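Local coordinates for TqaA (Penicillium aethiopicum, PDB 5DLK), which is a fungal nonribosomal peptide synthetase whose terminal condensation-like (CT) domain, the part in this chain, probably closes the finished peptide into a macrocycle, at residues L98-V103 against Q111-N116; K188-F193 against L395-P400; Q230-Y235 against N329-R334; V41-S46 against G153-R158. All blocks are in the same frame, centred on the assembly; numbering follows the deposited sequence.

Interaction 1: residues L98-V103 against Q111-N116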
loop_
_atom_site.group_PDB
_atom_site.type_symbol
_atom_site.label_atom_id
_atom_site.label_comp_id
_atom_site.label_asym_id
_atom_site.label_seq_id
_atom_site.Cartn_x
_atom_site.Cartn_y
_atom_site.Cartn_z
ATOM N N LEU A 98 -13.505 -5.206 3.558
ATOM C CA LEU A 98 -13.218 -6.609 3.864
ATOM C C LEU A 98 -14.303 -7.548 3.291
ATOM O O LEU A 98 -14.097 -8.762 3.207
ATOM C CB LEU A 98 -13.069 -6.813 5.383
ATOM C CG LEU A 98 -12.017 -5.990 6.126
ATOM C CD1 LEU A 98 -11.959 -6.335 7.613
ATOM C CD2 LEU A 98 -10.634 -6.136 5.486
ATOM N N ARG A 99 -15.445 -6.995 2.880
ATOM C CA ARG A 99 -16.443 -7.811 2.185
ATOM C C ARG A 99 -16.552 -7.412 0.732
ATOM O O ARG A 99 -17.624 -7.490 0.130
ATOM C CB ARG A 99 -17.815 -7.711 2.860
ATOM C CG ARG A 99 -17.989 -6.549 3.790
ATOM C CD ARG A 99 -19.286 -6.693 4.596
ATOM N NE ARG A 99 -19.500 -5.498 5.392
ATOM C CZ ARG A 99 -20.155 -4.433 4.959
ATOM N NH1 ARG A 99 -20.688 -4.434 3.744
ATOM N NH2 ARG A 99 -20.277 -3.377 5.738
ATOM N N THR A 100 -15.434 -6.969 0.165
ATOM C CA THR A 100 -15.412 -6.585 -1.233
ATOM C C THR A 100 -14.824 -7.681 -2.121
ATOM O O THR A 100 -13.815 -8.313 -1.789
ATOM C CB THR A 100 -14.615 -5.256 -1.409
ATOM O OG1 THR A 100 -15.282 -4.218 -0.690
ATOM C CG2 THR A 100 -14.544 -4.866 -2.839
ATOM N N SER A 101 -15.474 -7.879 -3.262
ATOM C CA SER A 101 -15.083 -8.806 -4.300
ATOM C C SER A 101 -14.635 -7.989 -5.519
ATOM O O SER A 101 -15.219 -6.938 -5.813
ATOM C CB SER A 101 -16.277 -9.726 -4.624
ATOM O OG SER A 101 -16.209 -10.288 -5.916
ATOM N N PHE A 102 -13.594 -8.448 -6.209
ATOM C CA PHE A 102 -13.063 -7.721 -7.358
ATOM C C PHE A 102 -13.231 -8.532 -8.619
ATOM O O PHE A 102 -12.887 -9.712 -8.657
ATOM C CB PHE A 102 -11.568 -7.387 -7.177
ATOM C CG PHE A 102 -11.278 -6.529 -5.995
ATOM C CD1 PHE A 102 -11.125 -7.086 -4.738
ATOM C CD2 PHE A 102 -11.120 -5.154 -6.141
ATOM C CE1 PHE A 102 -10.858 -6.282 -3.636
ATOM C CE2 PHE A 102 -10.854 -4.352 -5.058
ATOM C CZ PHE A 102 -10.727 -4.910 -3.799
ATOM N N VAL A 103 -13.758 -7.906 -9.663
ATOM C CA VAL A 103 -13.727 -8.540 -10.971
ATOM C C VAL A 103 -13.384 -7.497 -12.012
ATOM O O VAL A 103 -13.376 -6.299 -11.740
ATOM C CB VAL A 103 -15.082 -9.217 -11.367
ATOM C CG1 VAL A 103 -15.466 -10.310 -10.384
ATOM C CG2 VAL A 103 -16.191 -8.185 -11.478
ATOM N N GLN A 111 -15.074 -3.019 -8.029
ATOM C CA GLN A 111 -15.233 -3.710 -6.767
ATOM C C GLN A 111 -16.722 -3.815 -6.390
ATOM O O GLN A 111 -17.485 -2.865 -6.510
ATOM C CB GLN A 111 -14.397 -3.031 -5.674
ATOM C CG GLN A 111 -14.705 -1.600 -5.396
ATOM C CD GLN A 111 -13.552 -0.858 -4.700
ATOM O OE1 GLN A 111 -12.974 -1.320 -3.717
ATOM N NE2 GLN A 111 -13.257 0.334 -5.193
ATOM N N LEU A 112 -17.124 -5.026 -6.016
ATOM C CA LEU A 112 -18.487 -5.299 -5.567
ATOM C C LEU A 112 -18.474 -5.372 -4.053
ATOM O O LEU A 112 -17.847 -6.257 -3.480
ATOM C CB LEU A 112 -19.010 -6.610 -6.167
ATOM C CG LEU A 112 -19.369 -6.664 -7.656
ATOM C CD1 LEU A 112 -18.138 -6.650 -8.558
ATOM C CD2 LEU A 112 -20.224 -7.876 -7.957
ATOM N N VAL A 113 -19.136 -4.421 -3.410
ATOM C CA VAL A 113 -19.255 -4.427 -1.969
ATOM C C VAL A 113 -20.438 -5.325 -1.616
ATOM O O VAL A 113 -21.556 -5.063 -2.031
ATOM C CB VAL A 113 -19.472 -3.026 -1.398
ATOM C CG1 VAL A 113 -19.464 -3.066 0.120
ATOM C CG2 VAL A 113 -18.391 -2.054 -1.919
ATOM N N LEU A 114 -20.169 -6.386 -0.867
ATOM C CA LEU A 114 -21.214 -7.315 -0.450
ATOM C C LEU A 114 -21.741 -6.992 0.945
ATOM O O LEU A 114 -21.024 -6.458 1.788
ATOM C CB LEU A 114 -20.678 -8.743 -0.478
ATOM C CG LEU A 114 -20.135 -9.234 -1.818
ATOM C CD1 LEU A 114 -19.811 -10.745 -1.771
ATOM C CD2 LEU A 114 -21.100 -8.914 -2.956
ATOM N N ALA A 115 -23.010 -7.329 1.179
ATOM C CA ALA A 115 -23.595 -7.277 2.510
ATOM C C ALA A 115 -24.279 -8.623 2.765
ATOM O O ALA A 115 -24.304 -9.486 1.880
ATOM C CB ALA A 115 -24.591 -6.121 2.638
ATOM N N ASN A 116 -24.829 -8.790 3.964
ATOM C CA ASN A 116 -25.384 -10.087 4.376
ATOM C C ASN A 116 -24.373 -11.199 4.116
ATOM O O ASN A 116 -24.704 -12.265 3.589
ATOM C CB ASN A 116 -26.700 -10.364 3.654
ATOM C CG ASN A 116 -27.776 -9.357 4.016
ATOM O OD1 ASN A 116 -27.993 -8.373 3.301
ATOM N ND2 ASN A 116 -28.437 -9.578 5.148
HETATM O O HOH W 1 -14.939 -1.461 -1.345
#

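Interaction 2: residues K188-F193 against L395-P400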
loop_
_atom_site.group_PDB
_atom_site.type_symbol
_atom_site.label_atom_id
_atom_site.label_comp_id
_atom_site.label_asym_id
_atom_site.label_seq_id
_atom_site.Cartn_x
_atom_site.Cartn_y
_atom_site.Cartn_z
ATOM N N LYS A 188 -5.348 -0.383 12.311
ATOM C CA LYS A 188 -6.721 -0.176 12.739
ATOM C C LYS A 188 -7.519 -1.472 12.581
ATOM O O LYS A 188 -8.455 -1.737 13.338
ATOM C CB LYS A 188 -7.369 0.957 11.937
ATOM C CG LYS A 188 -8.456 1.715 12.681
ATOM C CD LYS A 188 -7.869 2.539 13.809
ATOM C CE LYS A 188 -8.954 3.265 14.584
ATOM N NZ LYS A 188 -8.392 4.123 15.669
ATOM N N LEU A 189 -7.163 -2.274 11.584
ATOM C CA LEU A 189 -7.786 -3.581 11.432
ATOM C C LEU A 189 -7.505 -4.394 12.702
ATOM O O LEU A 189 -8.408 -5.033 13.262
ATOM C CB LEU A 189 -7.260 -4.303 10.175
ATOM C CG LEU A 189 -7.924 -5.608 9.700
ATOM C CD1 LEU A 189 -7.630 -5.895 8.226
ATOM C CD2 LEU A 189 -7.478 -6.789 10.540
ATOM N N PHE A 190 -6.256 -4.359 13.154
ATOM C CA PHE A 190 -5.844 -5.167 14.306
ATOM C C PHE A 190 -6.428 -4.633 15.617
ATOM O O PHE A 190 -6.870 -5.413 16.463
ATOM C CB PHE A 190 -4.316 -5.230 14.404
ATOM C CG PHE A 190 -3.646 -5.852 13.205
ATOM C CD1 PHE A 190 -4.239 -6.913 12.524
ATOM C CD2 PHE A 190 -2.428 -5.362 12.754
ATOM C CE1 PHE A 190 -3.618 -7.483 11.419
ATOM C CE2 PHE A 190 -1.793 -5.926 11.656
ATOM C CZ PHE A 190 -2.389 -6.990 10.986
ATOM N N SER A 191 -6.434 -3.313 15.796
ATOM C CA SER A 191 -6.959 -2.727 17.035
ATOM C C SER A 191 -8.490 -2.860 17.124
ATOM O O SER A 191 -9.021 -3.090 18.210
ATOM C CB SER A 191 -6.524 -1.261 17.180
ATOM O OG SER A 191 -7.110 -0.430 16.197
ATOM N N ASP A 192 -9.189 -2.750 15.993
ATOM C CA ASP A 192 -10.618 -3.049 15.939
ATOM C C ASP A 192 -10.900 -4.517 16.277
ATOM O O ASP A 192 -11.848 -4.809 17.007
ATOM C CB ASP A 192 -11.205 -2.723 14.567
ATOM C CG ASP A 192 -11.430 -1.227 14.364
ATOM O OD1 ASP A 192 -10.929 -0.425 15.191
ATOM O OD2 ASP A 192 -12.106 -0.860 13.375
ATOM N N PHE A 193 -10.097 -5.433 15.741
ATOM C CA PHE A 193 -10.267 -6.857 16.053
ATOM C C PHE A 193 -10.168 -7.082 17.564
ATOM O O PHE A 193 -11.057 -7.676 18.174
ATOM C CB PHE A 193 -9.223 -7.725 15.328
ATOM C CG PHE A 193 -9.464 -9.210 15.471
ATOM C CD1 PHE A 193 -9.082 -9.885 16.626
ATOM C CD2 PHE A 193 -10.045 -9.935 14.441
ATOM C CE1 PHE A 193 -9.300 -11.247 16.761
ATOM C CE2 PHE A 193 -10.261 -11.302 14.566
ATOM C CZ PHE A 193 -9.887 -11.956 15.730
ATOM N N LEU A 395 5.930 -0.087 12.051
ATOM C CA LEU A 395 6.787 -1.173 11.595
ATOM C C LEU A 395 6.620 -2.397 12.501
ATOM O O LEU A 395 7.157 -3.459 12.201
ATOM C CB LEU A 395 8.254 -0.731 11.567
ATOM C CG LEU A 395 8.576 0.467 10.659
ATOM C CD1 LEU A 395 10.051 0.855 10.753
ATOM C CD2 LEU A 395 8.211 0.169 9.222
ATOM N N SER A 396 5.880 -2.219 13.598
ATOM C CA SER A 396 5.580 -3.287 14.569
ATOM C C SER A 396 4.085 -3.322 14.849
ATOM O O SER A 396 3.425 -2.298 14.772
ATOM C CB SER A 396 6.331 -3.066 15.887
ATOM O OG SER A 396 7.714 -2.853 15.679
ATOM N N PHE A 397 3.551 -4.492 15.199
ATOM C CA PHE A 397 2.102 -4.658 15.316
ATOM C C PHE A 397 1.706 -5.475 16.540
ATOM O O PHE A 397 2.485 -6.307 17.016
ATOM C CB PHE A 397 1.556 -5.315 14.045
ATOM C CG PHE A 397 2.045 -4.653 12.805
ATOM C CD1 PHE A 397 3.245 -5.050 12.216
ATOM C CD2 PHE A 397 1.353 -3.574 12.270
ATOM C CE1 PHE A 397 3.735 -4.385 11.089
ATOM C CE2 PHE A 397 1.829 -2.914 11.149
ATOM C CZ PHE A 397 3.017 -3.321 10.559
ATOM N N SER A 398 0.497 -5.238 17.041
ATOM C CA SER A 398 0.022 -5.987 18.203
ATOM C C SER A 398 -1.482 -6.250 18.194
ATOM O O SER A 398 -2.270 -5.520 17.587
ATOM C CB SER A 398 0.409 -5.259 19.491
ATOM O OG SER A 398 -0.254 -4.017 19.592
ATOM N N LEU A 399 -1.867 -7.326 18.874
ATOM C CA LEU A 399 -3.263 -7.725 18.980
ATOM C C LEU A 399 -3.523 -8.010 20.448
ATOM O O LEU A 399 -3.428 -9.156 20.886
ATOM C CB LEU A 399 -3.553 -8.959 18.121
ATOM C CG LEU A 399 -5.007 -9.313 17.816
ATOM C CD1 LEU A 399 -5.549 -8.394 16.736
ATOM C CD2 LEU A 399 -5.135 -10.770 17.404
ATOM N N PRO A 400 -3.812 -6.955 21.221
ATOM C CA PRO A 400 -3.885 -7.045 22.682
ATOM C C PRO A 400 -5.163 -7.726 23.189
ATOM O O PRO A 400 -6.008 -7.077 23.814
ATOM C CB PRO A 400 -3.831 -5.575 23.117
ATOM C CG PRO A 400 -4.450 -4.829 21.972
ATOM C CD PRO A 400 -4.043 -5.582 20.733
#

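Interaction 3: residues Q230-Y235 against N329-R334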
loop_
_atom_site.group_PDB
_atom_site.type_symbol
_atom_site.label_atom_id
_atom_site.label_comp_id
_atom_site.label_asym_id
_atom_site.label_seq_id
_atom_site.Cartn_x
_atom_site.Cartn_y
_atom_site.Cartn_z
ATOM N N GLN A 230 -5.456 21.806 -12.631
ATOM C CA GLN A 230 -4.729 23.044 -12.913
ATOM C C GLN A 230 -3.383 23.008 -12.207
ATOM O O GLN A 230 -2.353 23.398 -12.783
ATOM C CB GLN A 230 -5.532 24.262 -12.468
ATOM C CG GLN A 230 -6.718 24.535 -13.399
ATOM C CD GLN A 230 -7.672 25.589 -12.840
ATOM O OE1 GLN A 230 -7.475 26.104 -11.733
ATOM N NE2 GLN A 230 -8.712 25.913 -13.609
ATOM N N PHE A 231 -3.396 22.541 -10.961
ATOM C CA PHE A 231 -2.157 22.412 -10.199
ATOM C C PHE A 231 -1.178 21.482 -10.900
ATOM O O PHE A 231 -0.018 21.834 -11.075
ATOM C CB PHE A 231 -2.392 21.885 -8.779
ATOM C CG PHE A 231 -1.120 21.415 -8.114
ATOM C CD1 PHE A 231 -0.797 20.050 -8.099
ATOM C CD2 PHE A 231 -0.227 22.329 -7.563
ATOM C CE1 PHE A 231 0.393 19.605 -7.525
ATOM C CE2 PHE A 231 0.975 21.897 -6.973
ATOM C CZ PHE A 231 1.274 20.516 -6.956
ATOM N N TRP A 232 -1.626 20.283 -11.274
ATOM C CA TRP A 232 -0.671 19.329 -11.853
ATOM C C TRP A 232 -0.123 19.844 -13.182
ATOM O O TRP A 232 1.034 19.627 -13.481
ATOM C CB TRP A 232 -1.302 17.946 -12.017
ATOM C CG TRP A 232 -1.396 17.193 -10.702
ATOM C CD1 TRP A 232 -2.533 16.915 -9.969
ATOM C CD2 TRP A 232 -0.293 16.654 -9.949
ATOM N NE1 TRP A 232 -2.197 16.221 -8.820
ATOM C CE2 TRP A 232 -0.834 16.051 -8.784
ATOM C CE3 TRP A 232 1.090 16.610 -10.158
ATOM C CZ2 TRP A 232 -0.035 15.428 -7.827
ATOM C CZ3 TRP A 232 1.887 15.982 -9.205
ATOM C CH2 TRP A 232 1.318 15.398 -8.058
ATOM N N ARG A 233 -0.952 20.526 -13.982
ATOM C CA ARG A 233 -0.448 21.111 -15.224
ATOM C C ARG A 233 0.670 22.116 -14.952
ATOM O O ARG A 233 1.679 22.133 -15.649
ATOM C CB ARG A 233 -1.583 21.796 -16.010
ATOM C CG ARG A 233 -1.086 22.558 -17.228
ATOM C CD ARG A 233 -2.189 22.751 -18.262
ATOM N NE ARG A 233 -2.163 21.647 -19.221
ATOM C CZ ARG A 233 -3.154 20.788 -19.382
ATOM N NH1 ARG A 233 -4.251 20.924 -18.653
ATOM N NH2 ARG A 233 -3.052 19.797 -20.265
ATOM N N HIS A 234 0.484 22.936 -13.929
ATOM C CA HIS A 234 1.474 23.957 -13.567
ATOM C C HIS A 234 2.753 23.284 -13.027
ATOM O O HIS A 234 3.874 23.625 -13.396
ATOM C CB HIS A 234 0.873 24.893 -12.525
ATOM C CG HIS A 234 1.739 26.060 -12.174
ATOM N ND1 HIS A 234 1.851 27.171 -12.981
ATOM C CD2 HIS A 234 2.507 26.306 -11.086
ATOM C CE1 HIS A 234 2.664 28.046 -12.411
ATOM N NE2 HIS A 234 3.080 27.543 -11.263
ATOM N N TYR A 235 2.542 22.307 -12.154
ATOM C CA TYR A 235 3.639 21.608 -11.488
ATOM C C TYR A 235 4.532 20.878 -12.481
ATOM O O TYR A 235 5.765 20.835 -12.312
ATOM C CB TYR A 235 3.038 20.616 -10.473
ATOM C CG TYR A 235 4.011 19.823 -9.641
ATOM C CD1 TYR A 235 4.456 20.304 -8.412
ATOM C CD2 TYR A 235 4.443 18.564 -10.061
ATOM C CE1 TYR A 235 5.311 19.547 -7.617
ATOM C CE2 TYR A 235 5.317 17.810 -9.281
ATOM C CZ TYR A 235 5.749 18.313 -8.068
ATOM O OH TYR A 235 6.624 17.577 -7.289
ATOM N N ASN A 329 -1.357 6.441 -3.061
ATOM C CA ASN A 329 -1.277 6.811 -4.452
ATOM C C ASN A 329 0.177 6.875 -4.876
ATOM O O ASN A 329 1.058 7.118 -4.048
ATOM C CB ASN A 329 -1.978 8.153 -4.700
ATOM C CG ASN A 329 -2.440 8.294 -6.119
ATOM O OD1 ASN A 329 -2.323 7.362 -6.906
ATOM N ND2 ASN A 329 -2.967 9.464 -6.468
ATOM N N PHE A 330 0.422 6.627 -6.154
ATOM C CA PHE A 330 1.770 6.729 -6.710
ATOM C C PHE A 330 1.745 7.877 -7.710
ATOM O O PHE A 330 1.069 7.781 -8.735
ATOM C CB PHE A 330 2.169 5.425 -7.356
ATOM C CG PHE A 330 1.818 4.234 -6.504
ATOM C CD1 PHE A 330 2.533 3.977 -5.339
ATOM C CD2 PHE A 330 0.737 3.421 -6.835
ATOM C CE1 PHE A 330 2.218 2.879 -4.530
ATOM C CE2 PHE A 330 0.406 2.318 -6.023
ATOM C CZ PHE A 330 1.153 2.067 -4.871
ATOM N N VAL A 331 2.423 8.970 -7.370
ATOM C CA VAL A 331 2.293 10.213 -8.158
ATOM C C VAL A 331 3.678 10.766 -8.506
ATOM O O VAL A 331 4.687 10.382 -7.887
ATOM C CB VAL A 331 1.472 11.284 -7.398
ATOM C CG1 VAL A 331 0.041 10.774 -7.069
ATOM C CG2 VAL A 331 2.218 11.765 -6.140
ATOM N N PRO A 332 3.751 11.657 -9.509
ATOM C CA PRO A 332 5.042 12.248 -9.879
ATOM C C PRO A 332 5.594 13.202 -8.837
ATOM O O PRO A 332 4.882 14.025 -8.261
ATOM C CB PRO A 332 4.720 13.032 -11.170
ATOM C CG PRO A 332 3.322 12.607 -11.562
ATOM C CD PRO A 332 2.651 12.237 -10.306
ATOM N N LEU A 333 6.898 13.081 -8.617
ATOM C CA LEU A 333 7.647 14.019 -7.816
ATOM C C LEU A 333 8.664 14.637 -8.750
ATOM O O LEU A 333 9.442 13.920 -9.380
ATOM C CB LEU A 333 8.346 13.308 -6.641
ATOM C CG LEU A 333 9.182 14.248 -5.766
ATOM C CD1 LEU A 333 8.284 15.321 -5.132
ATOM C CD2 LEU A 333 9.907 13.417 -4.698
ATOM N N ARG A 334 8.642 15.961 -8.855
ATOM C CA ARG A 334 9.573 16.678 -9.713
ATOM C C ARG A 334 10.596 17.427 -8.881
ATOM O O ARG A 334 10.226 18.156 -7.949
ATOM C CB ARG A 334 8.807 17.674 -10.602
ATOM C CG ARG A 334 9.717 18.443 -11.556
ATOM C CD ARG A 334 8.891 19.430 -12.379
ATOM N NE ARG A 334 9.701 20.050 -13.423
ATOM C CZ ARG A 334 9.215 20.925 -14.296
ATOM N NH1 ARG A 334 7.934 21.264 -14.236
ATOM N NH2 ARG A 334 10.010 21.449 -15.226
#

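Interaction 4: residues V41-S46 against G153-R158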
loop_
_atom_site.group_PDB
_atom_site.type_symbol
_atom_site.label_atom_id
_atom_site.label_comp_id
_atom_site.label_asym_id
_atom_site.label_seq_id
_atom_site.Cartn_x
_atom_site.Cartn_y
_atom_site.Cartn_z
ATOM N N VAL A 41 -18.957 -18.328 -6.953
ATOM C CA VAL A 41 -17.770 -17.516 -6.672
ATOM C C VAL A 41 -17.905 -16.785 -5.334
ATOM O O VAL A 41 -16.952 -16.676 -4.565
ATOM C CB VAL A 41 -17.531 -16.498 -7.801
ATOM C CG1 VAL A 41 -16.340 -15.590 -7.473
ATOM C CG2 VAL A 41 -17.328 -17.226 -9.132
ATOM N N ILE A 42 -19.110 -16.299 -5.064
ATOM C CA ILE A 42 -19.441 -15.627 -3.813
ATOM C C ILE A 42 -20.704 -16.285 -3.232
ATOM O O ILE A 42 -21.431 -16.948 -3.967
ATOM C CB ILE A 42 -19.667 -14.120 -4.034
ATOM C CG1 ILE A 42 -20.746 -13.900 -5.100
ATOM C CG2 ILE A 42 -18.346 -13.452 -4.432
ATOM C CD1 ILE A 42 -21.184 -12.435 -5.250
ATOM N N PRO A 43 -20.957 -16.120 -1.922
ATOM C CA PRO A 43 -22.073 -16.845 -1.289
ATOM C C PRO A 43 -23.439 -16.492 -1.880
ATOM O O PRO A 43 -23.682 -15.325 -2.171
ATOM C CB PRO A 43 -21.989 -16.405 0.175
ATOM C CG PRO A 43 -20.569 -16.001 0.372
ATOM C CD PRO A 43 -20.161 -15.375 -0.930
ATOM N N VAL A 44 -24.319 -17.481 -2.051
ATOM C CA VAL A 44 -25.606 -17.228 -2.694
ATOM C C VAL A 44 -26.514 -16.353 -1.848
ATOM O O VAL A 44 -27.416 -15.713 -2.373
ATOM C CB VAL A 44 -26.362 -18.534 -3.022
ATOM C CG1 VAL A 44 -25.730 -19.237 -4.214
ATOM C CG2 VAL A 44 -26.382 -19.437 -1.809
ATOM N N THR A 45 -26.281 -16.312 -0.543
ATOM C CA THR A 45 -27.123 -15.500 0.323
ATOM C C THR A 45 -26.631 -14.061 0.497
ATOM O O THR A 45 -27.276 -13.260 1.172
ATOM C CB THR A 45 -27.259 -16.134 1.715
ATOM O OG1 THR A 45 -25.971 -16.227 2.328
ATOM C CG2 THR A 45 -27.881 -17.534 1.603
ATOM N N SER A 46 -25.484 -13.730 -0.089
ATOM C CA SER A 46 -24.990 -12.360 0.004
ATOM C C SER A 46 -25.870 -11.428 -0.822
ATOM O O SER A 46 -26.538 -11.862 -1.765
ATOM C CB SER A 46 -23.529 -12.257 -0.471
ATOM O OG SER A 46 -23.432 -12.527 -1.862
ATOM N N GLY A 153 -13.113 -12.820 -8.643
ATOM C CA GLY A 153 -14.247 -12.460 -7.807
ATOM C C GLY A 153 -14.326 -13.082 -6.421
ATOM O O GLY A 153 -15.132 -12.657 -5.602
ATOM N N SER A 154 -13.493 -14.081 -6.142
ATOM C CA SER A 154 -13.476 -14.695 -4.815
ATOM C C SER A 154 -13.042 -13.668 -3.778
ATOM O O SER A 154 -12.089 -12.913 -4.009
ATOM C CB SER A 154 -12.543 -15.914 -4.805
ATOM O OG SER A 154 -12.401 -16.436 -3.494
ATOM N N LEU A 155 -13.744 -13.599 -2.651
ATOM C CA LEU A 155 -13.389 -12.637 -1.611
ATOM C C LEU A 155 -11.956 -12.862 -1.136
ATOM O O LEU A 155 -11.619 -13.961 -0.684
ATOM C CB LEU A 155 -14.349 -12.752 -0.432
ATOM C CG LEU A 155 -15.787 -12.380 -0.783
ATOM C CD1 LEU A 155 -16.780 -13.141 0.100
ATOM C CD2 LEU A 155 -15.980 -10.881 -0.636
ATOM N N PRO A 156 -11.096 -11.835 -1.251
ATOM C CA PRO A 156 -9.713 -12.096 -0.827
ATOM C C PRO A 156 -9.578 -12.197 0.686
ATOM O O PRO A 156 -8.651 -12.850 1.139
ATOM C CB PRO A 156 -8.928 -10.880 -1.362
ATOM C CG PRO A 156 -9.770 -10.352 -2.490
ATOM C CD PRO A 156 -11.210 -10.573 -2.012
ATOM N N VAL A 157 -10.468 -11.559 1.442
ATOM C CA VAL A 157 -10.335 -11.544 2.897
ATOM C C VAL A 157 -11.013 -12.787 3.492
ATOM O O VAL A 157 -12.215 -13.018 3.312
ATOM C CB VAL A 157 -10.901 -10.260 3.518
ATOM C CG1 VAL A 157 -11.083 -10.397 5.034
ATOM C CG2 VAL A 157 -9.954 -9.068 3.227
ATOM N N ARG A 158 -10.216 -13.598 4.172
ATOM C CA ARG A 158 -10.711 -14.845 4.754
ATOM C C ARG A 158 -9.797 -15.266 5.890
ATOM O O ARG A 158 -8.617 -14.894 5.933
ATOM C CB ARG A 158 -10.821 -15.936 3.691
ATOM C CG ARG A 158 -9.561 -16.192 2.883
ATOM C CD ARG A 158 -9.877 -17.179 1.748
ATOM N NE ARG A 158 -10.949 -16.654 0.914
ATOM C CZ ARG A 158 -11.833 -17.381 0.239
ATOM N NH1 ARG A 158 -11.811 -18.717 0.296
ATOM N NH2 ARG A 158 -12.757 -16.754 -0.497
HETATM O O HOH W 2 -15.892 -15.573 -2.224
#

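Interaction 1: residues L98-V103 against Q111-N116
R99 brings the edge of its guanidinium to the carbonyl of L114. NH1 donates to L114 O at 2.8 Å, the acceptor lying 6° from the guanidinium plane, while L114 N returns a bond to R99 O at 2.9 Å. An extended chain carries it there; NH1 also salt-bridges E49, while NE and NH2 bond to V92 O and D93 O. An alanine here would probably leave E49 without its cationic mate and the L114 carbonyl without its side-chain donor. At T100 the methyl CG2 lies 3.4 Å from Q111 CB, and a water donates to T100 OG1 and Q111 OE1; OG1 also bonds to S96 O, and Q111 NE2 to P53 O. S101 and L112 form the hydrogen-bonded pair, S101 N reaching L112 O at 2.9 Å and S101 O receiving L112 N at 2.7 Å. The F102 ring takes T100 CG2 over one face, towards the rim, and brings CE2 within 3.8 Å of Q111 CB. V103 CG2 meets L112 CD1 at 3.8 Å beside helix 29-38. The alternating hydrogen-bonded and non-hydrogen-bonded pairs, with axes at 155°, are those of an antiparallel beta hairpin, joined through strand 108-115 to strand 47-53.

Interaction 2: residues K188-F193 against L395-P400
L399 presses one methyl into the tight end of the contact. Its CD1 sits 3.3 Å from F190 O, a close apolar approach to a helix carbonyl, and 3.8 Å from F193 CD1. The branch arrives there because CG is anti to the backbone N (chi1 -165°), which sends the side chain towards the helix although the CB bond itself does not point at it. F190 CB adds S398 O at 3.8 Å. The helix 186-197 is thus met by the loop that crosses from the six-stranded sheet, after strand 386-390, to the five-stranded sheet that it enters as strand 407-415, the course expected of the latch crossover in condensation domains. No hydrogen bond spans the two segments. Towards F397 the packing is looser: F397 CD2 comes to the edge of the F190 ring, near its plane, at 4.0 Å from CE2. F397 remains partly exposed and also meets the Y410 ring, whereas F190 is buried, making edge-to-face contacts with W72 and Y70. The S398 side chain, turned from the helix, lies on the solvent side.

Interaction 3: residues Q230-Y235 against N329-R334
Y235 and R334 form two hydrogen bonds, one at each end of the tyrosine. R334 N donates to Y235 OH at 3.0 Å and almost straight, 178°; R334 NH1 donates to Y235 O at 2.9 Å, with that oxygen 7° from the guanidinium plane. With CG anti to the backbone N and the chain extended to NE, R334 runs back along the tyrosine, so that NH1 meets Y235 O while its CB lies 3.7 Å from Y235 CE2. Beside them the W232 indole turns its six-membered edge to the strand: CZ3 is 3.7 Å from P332 O and 4.0 Å from P332 CD, and CH2 touches V331 CB at 4.2 Å. A second shell sets these groups. Y235 OH also bonds to Q356 O, R334 NH1 to D237 O, and R334 NH2 makes a salt bridge with D303. W232 NE1 bonds to H363 O, while F231 CE1 rests 3.8 Å above the indole centre. A phenylalanine in place of Y235 would probably leave the R334 backbone N and Q356 O without their shared partner. Helix 227-235 ends here on strand 329-336, an outermost strand of the six-stranded sheet, next to strand 303-310; helix 368-375 packs against both W232 and P332.

Interaction 4: residues V41-S46 against G153-R158
V41 holds CG1 anti to its backbone N (chi1 177°), which lays that methyl against the G153-S154 peptide, 3.4 Å from G153 C. In I42 it is CG2 that is anti to the carbonyl carbon (CG1 at chi1 56°), and this methyl comes to 3.5 Å from G153 O. That carbonyl oxygen is not left to the apolar contact alone, since S101 OG bonds to it. G153 has a positive phi, 100°; a side chain there would collide with the carbonyl oxygen of the preceding residue and crowd V41 CG1, which explains a glycine at this point. Further along, P43 CD and L155 CD1 meet loosely at 4.2 Å. With no direct hydrogen bond between the segments, the polar link is a water that donates to V41 O at 2.8 Å and accepts from L155 N at 2.9 Å. The edge of the R158 guanidinium faces this water. R158 grips L155 O side-on with two nitrogens, NH2 at 3.0 Å on a lone pair and NE at 3.2 Å nearly in line with the carbonyl, which would probably limit rotation of the L155 peptide. In the other segment, S46 N and OG both donate to P43 O, and H33 NE2 also bonds to S46 OG. The result is a water-bridged loop-to-loop contact beside a type I beta turn, P43 to S46, joining the connection between helix 29-38 and strand 47-53 to the loop that leads into strand 158-163.

Interactions 1 and 4 are adjacent, with centres about 7 Å apart, and pack together where T100 O lies 3.5 Å from P156 CD; the hairpin of interaction 1 belongs to the chain between the two loops of interaction 4. Interaction 2 touches interaction 1 through L98 CD2 and L189 CD1, at 4.1 Å. Interaction 3 stands apart, on the opposite side of the chain's centre from interaction 2, their centres about 34 Å apart. Both lie near residues that bind 4'-phosphopantetheine in another structure of this protein, though none is bound here: the F397 side chain is about 7 Å from G183, and that of L333 about 5 Å from the side chain of Y357, whereas interactions 1 and 4 lie away from the site.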